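Local coordinates for putative uncharacterized protein (Ustilago maydis, PDB 4GNX) that probably serves as the smallest, OB-fold subunit of replication protein A, the heterotrimer that binds single-stranded DNA, at residues G32-L36 with E46-T50; S58-T64 with Q78-T84; I8-L13 with T39-V45; K3-N9 with Q19-V24. The contacts are given in a common frame with arbitrary orientation. Residues are numbered along the deposited sequence.

Contact 1 of 4, residues G32-L36 with E46-T50; sequences GNTLL and EIAMT
Residues 32-36 and 46-50 form the open end of the beta hairpin of strands 34-39 and 44-48, part of the curled sheet of an OB fold. Strands 34-36 and 46-48 run antiparallel, axes 4.7 Å apart at 153°. Leu35 and Ile47 are the hydrogen-bonded pair, satisfied both ways: Leu35 N to Ile47 O and Ile47 N to Leu35 O, each 2.8 Å. Thr34-Ala48 and Leu36-Glu46 flank it as non-hydrogen-bonded pairs. Beyond the strands, Met49 N donates to Asn33 O at 2.6 Å. Ile47 O also receives a CA-H...O contact from Thr34 CA at 3.3 Å. Leu36 bonds through its backbone to His28 and Lys29, and Ala48 to Phe74 and Ala76, so both strands have further partners. Side chains alternate: Thr34, Leu36, Glu46 and Ala48 share one face, where Thr34 CG2 lies 3.9 Å from Glu46 CG; Leu35 (t, p) and Ile47 lie buried on the other, with Leu35 CD2 4.1 Å from Ile47 CG1. Met49 bends its chain back, placing CE 3.5 Å from Leu35 CB.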
loop_
_atom_site.group_PDB
_atom_site.type_symbol
_atom_site.label_atom_id
_atom_site.label_comp_id
_atom_site.label_asym_id
_atom_site.label_seq_id
_atom_site.Cartn_x
_atom_site.Cartn_y
_atom_site.Cartn_z
ATOM N N GLY A 32 -14.579 -34.134 20.691
ATOM C CA GLY A 32 -16.019 -34.071 20.901
ATOM C C GLY A 32 -16.570 -32.716 20.500
ATOM O O GLY A 32 -16.428 -32.287 19.359
ATOM N N ASN A 33 -17.195 -32.036 21.449
ATOM C CA ASN A 33 -17.703 -30.691 21.228
ATOM C C ASN A 33 -16.742 -29.622 21.726
ATOM O O ASN A 33 -17.114 -28.484 21.885
ATOM C CB ASN A 33 -19.073 -30.533 21.884
ATOM C CG ASN A 33 -20.141 -31.387 21.218
ATOM O OD1 ASN A 33 -19.830 -32.323 20.470
ATOM N ND2 ASN A 33 -21.414 -31.069 21.488
ATOM N N THR A 34 -15.496 -29.988 21.961
ATOM C CA THR A 34 -14.505 -29.008 22.323
ATOM C C THR A 34 -13.549 -28.826 21.158
ATOM O O THR A 34 -13.126 -29.800 20.533
ATOM C CB THR A 34 -13.751 -29.413 23.602
ATOM O OG1 THR A 34 -14.703 -29.675 24.643
ATOM C CG2 THR A 34 -12.810 -28.299 24.069
ATOM N N LEU A 35 -13.221 -27.575 20.862
ATOM C CA LEU A 35 -12.262 -27.260 19.826
ATOM C C LEU A 35 -11.056 -26.620 20.468
ATOM O O LEU A 35 -11.198 -25.745 21.330
ATOM C CB LEU A 35 -12.881 -26.256 18.859
ATOM C CG LEU A 35 -11.930 -25.487 17.949
ATOM C CD1 LEU A 35 -11.382 -26.410 16.878
ATOM C CD2 LEU A 35 -12.626 -24.303 17.307
ATOM N N LEU A 36 -9.868 -27.041 20.052
ATOM C CA LEU A 36 -8.667 -26.323 20.442
ATOM C C LEU A 36 -8.144 -25.473 19.287
ATOM O O LEU A 36 -7.862 -25.975 18.190
ATOM C CB LEU A 36 -7.588 -27.254 20.981
ATOM C CG LEU A 36 -6.527 -26.547 21.834
ATOM C CD1 LEU A 36 -7.148 -25.803 23.006
ATOM C CD2 LEU A 36 -5.506 -27.551 22.336
ATOM N N GLU A 46 -9.669 -22.822 24.394
ATOM C CA GLU A 46 -10.600 -23.948 24.435
ATOM C C GLU A 46 -11.993 -23.430 24.088
ATOM O O GLU A 46 -12.503 -22.537 24.763
ATOM C CB GLU A 46 -10.595 -24.540 25.834
ATOM C CG GLU A 46 -10.240 -26.016 25.925
ATOM C CD GLU A 46 -10.048 -26.481 27.371
ATOM O OE1 GLU A 46 -10.775 -25.997 28.268
ATOM O OE2 GLU A 46 -9.169 -27.338 27.622
ATOM N N ILE A 47 -12.606 -23.957 23.028
ATOM C CA ILE A 47 -13.952 -23.508 22.631
ATOM C C ILE A 47 -14.990 -24.628 22.756
ATOM O O ILE A 47 -14.787 -25.734 22.265
ATOM C CB ILE A 47 -13.986 -22.973 21.184
ATOM C CG1 ILE A 47 -12.706 -22.194 20.845
ATOM C CG2 ILE A 47 -15.251 -22.147 20.952
ATOM C CD1 ILE A 47 -12.923 -20.735 20.503
ATOM N N ALA A 48 -16.095 -24.333 23.429
ATOM C CA ALA A 48 -17.181 -25.283 23.588
ATOM C C ALA A 48 -18.114 -25.072 22.420
ATOM O O ALA A 48 -18.683 -23.991 22.241
ATOM C CB ALA A 48 -17.902 -25.086 24.913
ATOM N N MET A 49 -18.257 -26.118 21.621
ATOM C CA MET A 49 -18.927 -26.048 20.345
ATOM C C MET A 49 -20.402 -26.466 20.413
ATOM O O MET A 49 -20.778 -27.358 21.183
ATOM C CB MET A 49 -18.152 -26.929 19.361
ATOM C CG MET A 49 -18.078 -26.414 17.930
ATOM S SD MET A 49 -17.458 -24.729 17.712
ATOM C CE MET A 49 -16.021 -24.792 18.784
ATOM N N THR A 50 -21.222 -25.792 19.605
ATOM C CA THR A 50 -22.611 -26.174 19.330
ATOM C C THR A 50 -22.685 -27.610 18.781
ATOM O O THR A 50 -21.793 -28.046 18.050
ATOM C CB THR A 50 -23.249 -25.161 18.337
ATOM O OG1 THR A 50 -23.540 -23.952 19.030
ATOM C CG2 THR A 50 -24.551 -25.647 17.741
#

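Contact 2 of 4, residues S58-T64 with Q78-T84; sequences STFVEVT and QIREFTT
Strands 60-64 and 78-81 run antiparallel at 157°, their axes 4.6 Å apart at closest. Two hydrogen-bonded pairs set the register. Glu62 N to Arg80 O and Arg80 N to Glu62 O are both 2.8 Å; Thr64 N to Gln78 O is 3.0 Å and Gln78 N to Thr64 O 3.1 Å. Between them Val63 faces Ile79 as a non-hydrogen-bonded pair, CA atoms 4.6 Å apart. Beyond the strands the chains spread, with Thr59 CA 5.7 Å from Thr83 CA, and Phe82 N reaches Phe60 O only weakly, at 3.2 Å. Val63 CG2 meets Ile79 CG1 at 4.3 Å on the inner face, where Val61 and Val63 also touch Met37. Glu62 (t, t) and Arg80 lie on the other face; Glu62 bonds Tyr90 and Tyr117 of a neighbouring subunit, and the Phe82 ring (chi1 m) meets that Tyr117 ring with planes about 30° apart. The arrangement is an antiparallel hairpin of an OB-fold barrel, with one face turned to the core and the other to a subunit interface.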
loop_
_atom_site.group_PDB
_atom_site.type_symbol
_atom_site.label_atom_id
_atom_site.label_comp_id
_atom_site.label_asym_id
_atom_site.label_seq_id
_atom_site.Cartn_x
_atom_site.Cartn_y
_atom_site.Cartn_z
ATOM N N SER A 58 -11.957 -28.361 8.620
ATOM C CA SER A 58 -11.614 -26.977 8.250
ATOM C C SER A 58 -10.399 -26.416 9.000
ATOM O O SER A 58 -10.167 -26.749 10.156
ATOM C CB SER A 58 -12.816 -26.063 8.462
ATOM O OG SER A 58 -12.895 -25.641 9.801
ATOM N N THR A 59 -9.641 -25.541 8.351
ATOM C CA THR A 59 -8.319 -25.214 8.856
ATOM C C THR A 59 -8.358 -23.994 9.778
ATOM O O THR A 59 -7.968 -24.072 10.944
ATOM C CB THR A 59 -7.295 -25.032 7.711
ATOM O OG1 THR A 59 -7.694 -25.796 6.563
ATOM C CG2 THR A 59 -5.914 -25.479 8.152
ATOM N N PHE A 60 -8.830 -22.870 9.258
ATOM C CA PHE A 60 -8.991 -21.698 10.095
ATOM C C PHE A 60 -10.440 -21.411 10.275
ATOM O O PHE A 60 -11.239 -21.611 9.375
ATOM C CB PHE A 60 -8.327 -20.482 9.502
ATOM C CG PHE A 60 -6.850 -20.623 9.331
ATOM C CD1 PHE A 60 -6.319 -21.326 8.246
ATOM C CD2 PHE A 60 -5.981 -20.033 10.233
ATOM C CE1 PHE A 60 -4.954 -21.443 8.069
ATOM C CE2 PHE A 60 -4.612 -20.136 10.056
ATOM C CZ PHE A 60 -4.099 -20.847 8.976
ATOM N N VAL A 61 -10.768 -20.904 11.448
ATOM C CA VAL A 61 -12.149 -20.707 11.801
ATOM C C VAL A 61 -12.351 -19.357 12.496
ATOM O O VAL A 61 -11.425 -18.850 13.138
ATOM C CB VAL A 61 -12.582 -21.875 12.686
ATOM C CG1 VAL A 61 -11.934 -21.764 14.058
ATOM C CG2 VAL A 61 -14.086 -21.934 12.782
ATOM N N GLU A 62 -13.528 -18.750 12.334
ATOM C CA GLU A 62 -13.866 -17.528 13.099
ATOM C C GLU A 62 -15.034 -17.803 14.013
ATOM O O GLU A 62 -16.132 -18.112 13.549
ATOM C CB GLU A 62 -14.187 -16.314 12.206
ATOM C CG GLU A 62 -14.382 -15.022 12.997
ATOM C CD GLU A 62 -14.987 -13.880 12.178
ATOM O OE1 GLU A 62 -16.240 -13.776 12.102
ATOM O OE2 GLU A 62 -14.224 -13.052 11.611
ATOM N N VAL A 63 -14.799 -17.683 15.315
ATOM C CA VAL A 63 -15.865 -17.973 16.286
ATOM C C VAL A 63 -16.420 -16.711 16.881
ATOM O O VAL A 63 -15.649 -15.853 17.318
ATOM C CB VAL A 63 -15.364 -18.806 17.467
ATOM C CG1 VAL A 63 -16.482 -18.964 18.482
ATOM C CG2 VAL A 63 -14.828 -20.135 16.974
ATOM N N THR A 64 -17.740 -16.593 16.891
ATOM C CA THR A 64 -18.365 -15.595 17.729
ATOM C C THR A 64 -18.809 -16.350 18.962
ATOM O O THR A 64 -19.559 -17.332 18.871
ATOM C CB THR A 64 -19.542 -14.852 17.050
ATOM O OG1 THR A 64 -19.093 -14.201 15.854
ATOM C CG2 THR A 64 -20.078 -13.783 17.948
ATOM N N GLN A 78 -21.805 -18.683 17.192
ATOM C CA GLN A 78 -21.737 -18.947 15.749
ATOM C C GLN A 78 -20.332 -19.248 15.298
ATOM O O GLN A 78 -19.379 -18.991 16.005
ATOM C CB GLN A 78 -22.300 -17.790 14.921
ATOM C CG GLN A 78 -23.799 -17.891 14.661
ATOM C CD GLN A 78 -24.222 -19.036 13.712
ATOM O OE1 GLN A 78 -25.178 -18.888 12.924
ATOM N NE2 GLN A 78 -23.533 -20.191 13.798
ATOM N N ILE A 79 -20.197 -19.815 14.113
ATOM C CA ILE A 79 -18.877 -20.196 13.631
ATOM C C ILE A 79 -18.765 -20.046 12.094
ATOM O O ILE A 79 -19.664 -20.461 11.352
ATOM C CB ILE A 79 -18.485 -21.634 14.092
ATOM C CG1 ILE A 79 -18.537 -21.815 15.635
ATOM C CG2 ILE A 79 -17.103 -21.985 13.577
ATOM C CD1 ILE A 79 -19.801 -22.467 16.208
ATOM N N ARG A 80 -17.644 -19.467 11.650
ATOM C CA ARG A 80 -17.336 -19.189 10.244
ATOM C C ARG A 80 -16.096 -19.947 9.699
ATOM O O ARG A 80 -15.032 -19.890 10.293
ATOM C CB ARG A 80 -17.090 -17.690 10.107
ATOM C CG ARG A 80 -17.889 -17.000 9.018
ATOM C CD ARG A 80 -17.871 -17.747 7.675
ATOM N NE ARG A 80 -18.568 -19.052 7.716
ATOM C CZ ARG A 80 -19.145 -19.676 6.682
ATOM N NH1 ARG A 80 -19.164 -19.145 5.458
ATOM N NH2 ARG A 80 -19.727 -20.850 6.892
ATOM N N GLU A 81 -16.213 -20.618 8.558
ATOM C CA GLU A 81 -15.076 -21.316 7.938
ATOM C C GLU A 81 -14.146 -20.383 7.129
ATOM O O GLU A 81 -14.540 -19.263 6.825
ATOM C CB GLU A 81 -15.622 -22.409 7.024
ATOM C CG GLU A 81 -14.797 -23.683 6.994
ATOM C CD GLU A 81 -13.459 -23.458 6.332
ATOM O OE1 GLU A 81 -13.439 -23.227 5.099
ATOM O OE2 GLU A 81 -12.434 -23.479 7.051
ATOM N N PHE A 82 -12.922 -20.833 6.794
ATOM C CA PHE A 82 -12.039 -20.154 5.783
ATOM C C PHE A 82 -11.204 -21.045 4.858
ATOM O O PHE A 82 -11.714 -21.579 3.887
ATOM C CB PHE A 82 -11.063 -19.210 6.433
ATOM C CG PHE A 82 -11.618 -18.485 7.582
ATOM C CD1 PHE A 82 -10.944 -18.450 8.760
ATOM C CD2 PHE A 82 -12.805 -17.810 7.474
ATOM C CE1 PHE A 82 -11.433 -17.752 9.830
ATOM C CE2 PHE A 82 -13.320 -17.113 8.540
ATOM C CZ PHE A 82 -12.627 -17.089 9.725
ATOM N N THR A 83 -9.917 -21.172 5.197
ATOM C CA THR A 83 -8.803 -21.738 4.385
ATOM C C THR A 83 -9.030 -22.481 3.066
ATOM O O THR A 83 -9.304 -21.879 2.016
ATOM C CB THR A 83 -7.990 -22.717 5.237
ATOM O OG1 THR A 83 -8.283 -22.487 6.624
ATOM C CG2 THR A 83 -6.458 -22.633 4.906
ATOM N N THR A 84 -8.834 -23.804 3.156
ATOM C CA THR A 84 -8.782 -24.744 2.040
ATOM C C THR A 84 -8.944 -26.159 2.631
ATOM O O THR A 84 -8.971 -26.321 3.863
ATOM C CB THR A 84 -7.416 -24.678 1.303
ATOM O OG1 THR A 84 -6.791 -23.405 1.523
ATOM C CG2 THR A 84 -7.573 -24.942 -0.216
#

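Contact 3 of 4, residues I8-L13 with T39-V45; sequences INSSML and TSDLGNV
This is a loop-to-turn contact of the OB fold, in which the segment after strand 7-8 packs against the connection between strands 34-39 and 44-48. Residues 10-13 have helical backbone angles, though Met12 N to Asn9 O (3.2 Å) and a weak Leu13 N to Ser10 O (3.4 Å) are the only backbone bonds within 8-13. Opposite them, Thr39 to Leu42 form a type I beta turn closed by Leu42 N to Thr39 O at 2.6 Å. Gly43 O ties the return leg back to Thr39, accepting from both its N and its OG1 at 2.9 Å. The central polar link is Ser10 OG (chi1 p) donating to Asp41 OD1 at 2.5 Å; Ser11 N also lies 3.1 Å from Asp41 OD1. Ser10 OG comes within 3.4 Å of Gly43 CA, so a side chain on Gly43 would collide with the hydroxyl. Beneath this, Ser10 CB rests 3.6 Å from Val45 CG2, Leu13 CD1 lies 4.3 Å from the same methyl, and Asn9 CA sits 3.6 Å from Thr39 CG2. Helix 93-104 lies alongside, with Glu97 bonding Ser40 and Val100 touching Asn9 and Met12, while Leu13 and Val45 both reach Phe74 on strand 73-81.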
loop_
_atom_site.group_PDB
_atom_site.type_symbol
_atom_site.label_atom_id
_atom_site.label_comp_id
_atom_site.label_asym_id
_atom_site.label_seq_id
_atom_site.Cartn_x
_atom_site.Cartn_y
_atom_site.Cartn_z
ATOM N N ILE A 8 -10.547 -10.293 18.972
ATOM C CA ILE A 8 -9.531 -10.407 20.001
ATOM C C ILE A 8 -8.597 -11.600 19.791
ATOM O O ILE A 8 -8.861 -12.471 18.960
ATOM C CB ILE A 8 -10.158 -10.371 21.429
ATOM C CG1 ILE A 8 -10.841 -11.691 21.760
ATOM C CG2 ILE A 8 -11.116 -9.188 21.576
ATOM C CD1 ILE A 8 -10.717 -12.061 23.212
ATOM N N ASN A 9 -7.479 -11.587 20.507
ATOM C CA ASN A 9 -6.616 -12.732 20.588
ATOM C C ASN A 9 -6.736 -13.319 21.995
ATOM O O ASN A 9 -7.543 -12.836 22.797
ATOM C CB ASN A 9 -5.178 -12.363 20.193
ATOM C CG ASN A 9 -4.578 -11.227 21.032
ATOM O OD1 ASN A 9 -3.833 -10.407 20.501
ATOM N ND2 ASN A 9 -4.849 -11.208 22.340
ATOM N N SER A 10 -5.955 -14.354 22.296
ATOM C CA SER A 10 -6.140 -15.098 23.535
ATOM C C SER A 10 -5.794 -14.268 24.789
ATOM O O SER A 10 -6.326 -14.509 25.883
ATOM C CB SER A 10 -5.335 -16.399 23.497
ATOM O OG SER A 10 -3.953 -16.175 23.251
ATOM N N SER A 11 -4.927 -13.276 24.627
ATOM C CA SER A 11 -4.450 -12.530 25.764
ATOM C C SER A 11 -5.466 -11.489 26.199
ATOM O O SER A 11 -5.393 -10.975 27.298
ATOM C CB SER A 11 -3.115 -11.879 25.454
ATOM O OG SER A 11 -3.336 -10.543 25.082
ATOM N N MET A 12 -6.420 -11.191 25.342
ATOM C CA MET A 12 -7.452 -10.227 25.666
ATOM C C MET A 12 -8.666 -10.852 26.346
ATOM O O MET A 12 -9.568 -10.151 26.780
ATOM C CB MET A 12 -7.873 -9.468 24.417
ATOM C CG MET A 12 -6.751 -8.604 23.869
ATOM S SD MET A 12 -6.998 -7.929 22.212
ATOM C CE MET A 12 -8.388 -6.817 22.451
ATOM N N LEU A 13 -8.690 -12.171 26.463
ATOM C CA LEU A 13 -9.834 -12.832 27.087
ATOM C C LEU A 13 -10.208 -12.234 28.434
ATOM O O LEU A 13 -11.362 -11.894 28.637
ATOM C CB LEU A 13 -9.601 -14.332 27.236
ATOM C CG LEU A 13 -9.475 -15.073 25.906
ATOM C CD1 LEU A 13 -8.940 -16.454 26.185
ATOM C CD2 LEU A 13 -10.788 -15.161 25.153
ATOM N N THR A 39 -4.370 -18.955 18.208
ATOM C CA THR A 39 -4.647 -17.568 17.866
ATOM C C THR A 39 -3.437 -16.864 17.252
ATOM O O THR A 39 -2.316 -17.325 17.424
ATOM C CB THR A 39 -5.072 -16.760 19.102
ATOM O OG1 THR A 39 -5.854 -17.572 19.956
ATOM C CG2 THR A 39 -5.962 -15.654 18.669
ATOM N N SER A 40 -3.682 -15.748 16.551
ATOM C CA SER A 40 -2.637 -14.840 16.073
ATOM C C SER A 40 -1.669 -14.490 17.183
ATOM O O SER A 40 -0.491 -14.246 16.954
ATOM C CB SER A 40 -3.272 -13.558 15.546
ATOM O OG SER A 40 -4.052 -12.917 16.542
ATOM N N ASP A 41 -2.215 -14.453 18.388
ATOM C CA ASP A 41 -1.509 -14.281 19.635
ATOM C C ASP A 41 -0.415 -15.321 19.850
ATOM O O ASP A 41 0.497 -15.110 20.647
ATOM C CB ASP A 41 -2.545 -14.469 20.738
ATOM C CG ASP A 41 -2.258 -13.636 21.953
ATOM O OD1 ASP A 41 -2.420 -14.156 23.071
ATOM O OD2 ASP A 41 -1.872 -12.463 21.803
ATOM N N LEU A 42 -0.531 -16.444 19.143
ATOM C CA LEU A 42 0.233 -17.683 19.383
ATOM C C LEU A 42 -0.235 -18.477 20.581
ATOM O O LEU A 42 0.312 -19.535 20.876
ATOM C CB LEU A 42 1.734 -17.455 19.465
ATOM C CG LEU A 42 2.417 -17.260 18.114
ATOM C CD1 LEU A 42 3.924 -17.370 18.288
ATOM C CD2 LEU A 42 1.909 -18.251 17.073
ATOM N N GLY A 43 -1.263 -17.977 21.254
ATOM C CA GLY A 43 -1.857 -18.686 22.378
ATOM C C GLY A 43 -3.045 -19.545 22.004
ATOM O O GLY A 43 -3.751 -19.255 21.063
ATOM N N ASN A 44 -3.259 -20.614 22.761
ATOM C CA ASN A 44 -4.318 -21.570 22.469
ATOM C C ASN A 44 -5.544 -21.269 23.308
ATOM O O ASN A 44 -5.426 -20.616 24.341
ATOM C CB ASN A 44 -3.817 -22.998 22.678
ATOM C CG ASN A 44 -2.872 -23.469 21.567
ATOM O OD1 ASN A 44 -2.274 -24.525 21.674
ATOM N ND2 ASN A 44 -2.745 -22.690 20.499
ATOM N N VAL A 45 -6.717 -21.700 22.836
ATOM C CA VAL A 45 -8.015 -21.327 23.420
ATOM C C VAL A 45 -8.972 -22.510 23.298
ATOM O O VAL A 45 -9.084 -23.115 22.219
ATOM C CB VAL A 45 -8.657 -20.108 22.704
ATOM C CG1 VAL A 45 -10.031 -19.798 23.272
ATOM C CG2 VAL A 45 -7.799 -18.875 22.854
#

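Contact 4 of 4, residues K3-N9 with Q19-V24; sequences KPTPLIN and QTVRIV
The N-terminal segment 3-9 adds a short parallel strand to the OB-fold sheet along the edge of strand 20-24, the segments' end-to-end directions 48° apart. Arg22 is its backbone hub: Arg22 N donates to Pro6 O at 3.0 Å and Ile8 N to Arg22 O at 2.9 Å, leaving Leu7 opposite Arg22 with CA atoms 4.9 Å apart. The surfaces mesh closely. The methyl of Thr5 (chi1 m) presses on the backbone, its CG2 3.3 Å from Val21 C, and lies over one face of the Arg22 guanidinium. Pro6 CG abuts Val21 CG1 at 4.3 Å, and Ile8 CG1 comes within 4.1 Å of Val21 CB, so Val21 has a neighbour in each. Leu7 CD1 rests against Arg22 CG at 4.0 Å and Val24 CG2 at 4.4 Å, and Ile23 extends its CD1 to 3.6 Å from Ile8 O. At the outer end, Lys3 NZ makes a weak hydrogen bond to Gln19 OE1 at 3.0 Å. The long Arg22 chain leads to a salt bridge with Glu60 of a neighbouring subunit. Helix 93-104 receives Leu7 on Val99 and Val100, while strand 20-31 is paired with strand 60-68 and turns Val21 and Ile23 onto Phe74 of strand 73-81.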
loop_
_atom_site.group_PDB
_atom_site.type_symbol
_atom_site.label_atom_id
_atom_site.label_comp_id
_atom_site.label_asym_id
_atom_site.label_seq_id
_atom_site.Cartn_x
_atom_site.Cartn_y
_atom_site.Cartn_z
ATOM N N LYS A 3 -24.344 -4.439 20.163
ATOM C CA LYS A 3 -23.080 -4.162 20.807
ATOM C C LYS A 3 -21.965 -4.603 19.891
ATOM O O LYS A 3 -22.016 -5.700 19.335
ATOM C CB LYS A 3 -22.961 -4.946 22.114
ATOM C CG LYS A 3 -23.099 -4.113 23.373
ATOM C CD LYS A 3 -22.134 -4.582 24.456
ATOM C CE LYS A 3 -22.387 -6.026 24.856
ATOM N NZ LYS A 3 -21.297 -6.587 25.698
ATOM N N PRO A 4 -20.948 -3.756 19.732
ATOM C CA PRO A 4 -19.757 -4.179 19.028
ATOM C C PRO A 4 -19.249 -5.488 19.597
ATOM O O PRO A 4 -19.387 -5.729 20.791
ATOM C CB PRO A 4 -18.775 -3.045 19.312
ATOM C CG PRO A 4 -19.656 -1.838 19.371
ATOM C CD PRO A 4 -20.934 -2.309 20.021
ATOM N N THR A 5 -18.694 -6.327 18.723
ATOM C CA THR A 5 -18.067 -7.570 19.119
ATOM C C THR A 5 -16.563 -7.531 18.824
ATOM O O THR A 5 -16.148 -7.888 17.731
ATOM C CB THR A 5 -18.762 -8.752 18.422
ATOM O OG1 THR A 5 -20.036 -8.943 19.032
ATOM C CG2 THR A 5 -17.983 -10.039 18.596
ATOM N N PRO A 6 -15.738 -7.097 19.803
ATOM C CA PRO A 6 -14.283 -7.019 19.623
ATOM C C PRO A 6 -13.651 -8.229 18.926
ATOM O O PRO A 6 -14.014 -9.378 19.217
ATOM C CB PRO A 6 -13.745 -6.910 21.073
ATOM C CG PRO A 6 -14.909 -7.172 21.957
ATOM C CD PRO A 6 -16.113 -6.738 21.180
ATOM N N LEU A 7 -12.703 -7.955 18.029
ATOM C CA LEU A 7 -11.843 -8.987 17.429
ATOM C C LEU A 7 -10.687 -9.133 18.351
ATOM O O LEU A 7 -9.910 -8.192 18.513
ATOM C CB LEU A 7 -11.305 -8.524 16.077
ATOM C CG LEU A 7 -10.741 -9.576 15.138
ATOM C CD1 LEU A 7 -11.801 -10.601 14.736
ATOM C CD2 LEU A 7 -10.145 -8.892 13.921
ATOM N N ILE A 8 -10.547 -10.293 18.972
ATOM C CA ILE A 8 -9.531 -10.407 20.001
ATOM C C ILE A 8 -8.597 -11.600 19.791
ATOM O O ILE A 8 -8.861 -12.471 18.960
ATOM C CB ILE A 8 -10.158 -10.371 21.429
ATOM C CG1 ILE A 8 -10.841 -11.691 21.760
ATOM C CG2 ILE A 8 -11.116 -9.188 21.576
ATOM C CD1 ILE A 8 -10.717 -12.061 23.212
ATOM N N ASN A 9 -7.479 -11.587 20.507
ATOM C CA ASN A 9 -6.616 -12.732 20.588
ATOM C C ASN A 9 -6.736 -13.319 21.995
ATOM O O ASN A 9 -7.543 -12.836 22.797
ATOM C CB ASN A 9 -5.178 -12.363 20.193
ATOM C CG ASN A 9 -4.578 -11.227 21.032
ATOM O OD1 ASN A 9 -3.833 -10.407 20.501
ATOM N ND2 ASN A 9 -4.849 -11.208 22.340
ATOM N N GLN A 19 -18.635 -11.521 28.150
ATOM C CA GLN A 19 -18.983 -10.749 26.968
ATOM C C GLN A 19 -18.767 -11.546 25.699
ATOM O O GLN A 19 -17.999 -12.511 25.667
ATOM C CB GLN A 19 -18.163 -9.472 26.891
ATOM C CG GLN A 19 -18.202 -8.612 28.128
ATOM C CD GLN A 19 -19.256 -7.555 28.015
ATOM O OE1 GLN A 19 -20.430 -7.782 28.353
ATOM N NE2 GLN A 19 -18.851 -6.377 27.545
ATOM N N THR A 20 -19.459 -11.126 24.654
ATOM C CA THR A 20 -19.412 -11.821 23.395
ATOM C C THR A 20 -18.257 -11.292 22.604
ATOM O O THR A 20 -18.199 -10.099 22.332
ATOM C CB THR A 20 -20.696 -11.588 22.615
ATOM O OG1 THR A 20 -21.763 -12.243 23.305
ATOM C CG2 THR A 20 -20.574 -12.170 21.236
ATOM N N VAL A 21 -17.331 -12.166 22.247
ATOM C CA VAL A 21 -16.222 -11.737 21.423
ATOM C C VAL A 21 -16.183 -12.447 20.069
ATOM O O VAL A 21 -17.029 -13.308 19.754
ATOM C CB VAL A 21 -14.883 -11.950 22.134
ATOM C CG1 VAL A 21 -14.829 -11.166 23.441
ATOM C CG2 VAL A 21 -14.634 -13.434 22.344
ATOM N N ARG A 22 -15.183 -12.088 19.278
ATOM C CA ARG A 22 -14.955 -12.717 18.000
ATOM C C ARG A 22 -13.488 -13.066 17.949
ATOM O O ARG A 22 -12.653 -12.244 18.301
ATOM C CB ARG A 22 -15.306 -11.737 16.906
ATOM C CG ARG A 22 -15.282 -12.330 15.517
ATOM C CD ARG A 22 -16.197 -11.528 14.590
ATOM N NE ARG A 22 -17.601 -11.868 14.817
ATOM C CZ ARG A 22 -18.623 -11.182 14.329
ATOM N NH1 ARG A 22 -18.397 -10.118 13.584
ATOM N NH2 ARG A 22 -19.873 -11.554 14.592
ATOM N N ILE A 23 -13.162 -14.285 17.540
ATOM C CA ILE A 23 -11.761 -14.736 17.548
ATOM C C ILE A 23 -11.463 -15.693 16.388
ATOM O O ILE A 23 -12.306 -16.542 16.041
ATOM C CB ILE A 23 -11.344 -15.316 18.925
ATOM C CG1 ILE A 23 -9.946 -15.897 18.870
ATOM C CG2 ILE A 23 -12.249 -16.445 19.352
ATOM C CD1 ILE A 23 -9.197 -15.819 20.186
ATOM N N VAL A 24 -10.276 -15.536 15.795
ATOM C CA VAL A 24 -9.849 -16.334 14.648
ATOM C C VAL A 24 -8.662 -17.211 15.002
ATOM O O VAL A 24 -7.731 -16.780 15.672
ATOM C CB VAL A 24 -9.424 -15.454 13.451
ATOM C CG1 VAL A 24 -9.085 -16.322 12.246
ATOM C CG2 VAL A 24 -10.526 -14.477 13.062
#

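Overall arrangement
All four contacts reach one curled sheet but differ in place and chemistry. Contacts 1 and 2 are antiparallel hairpins, successive in the chain, whose inner side chains meet where Met49 SD lies 3.6 Å from Ile79 CD1. Contact 4 is parallel and has the largest share of buried residues; its strand 20-31 also pairs with strand 60-68 of contact 2, through Val63 N to Ile23 O at 2.8 Å. Contact 3 instead relies on a serine-aspartate link between loops, above an apolar floor that includes Ile23 of contact 4; those two share Ile8 and Asn9. Contact 1 is the most exposed (three of eight touching residues), whereas contacts 2 and 4 meet a neighbouring subunit.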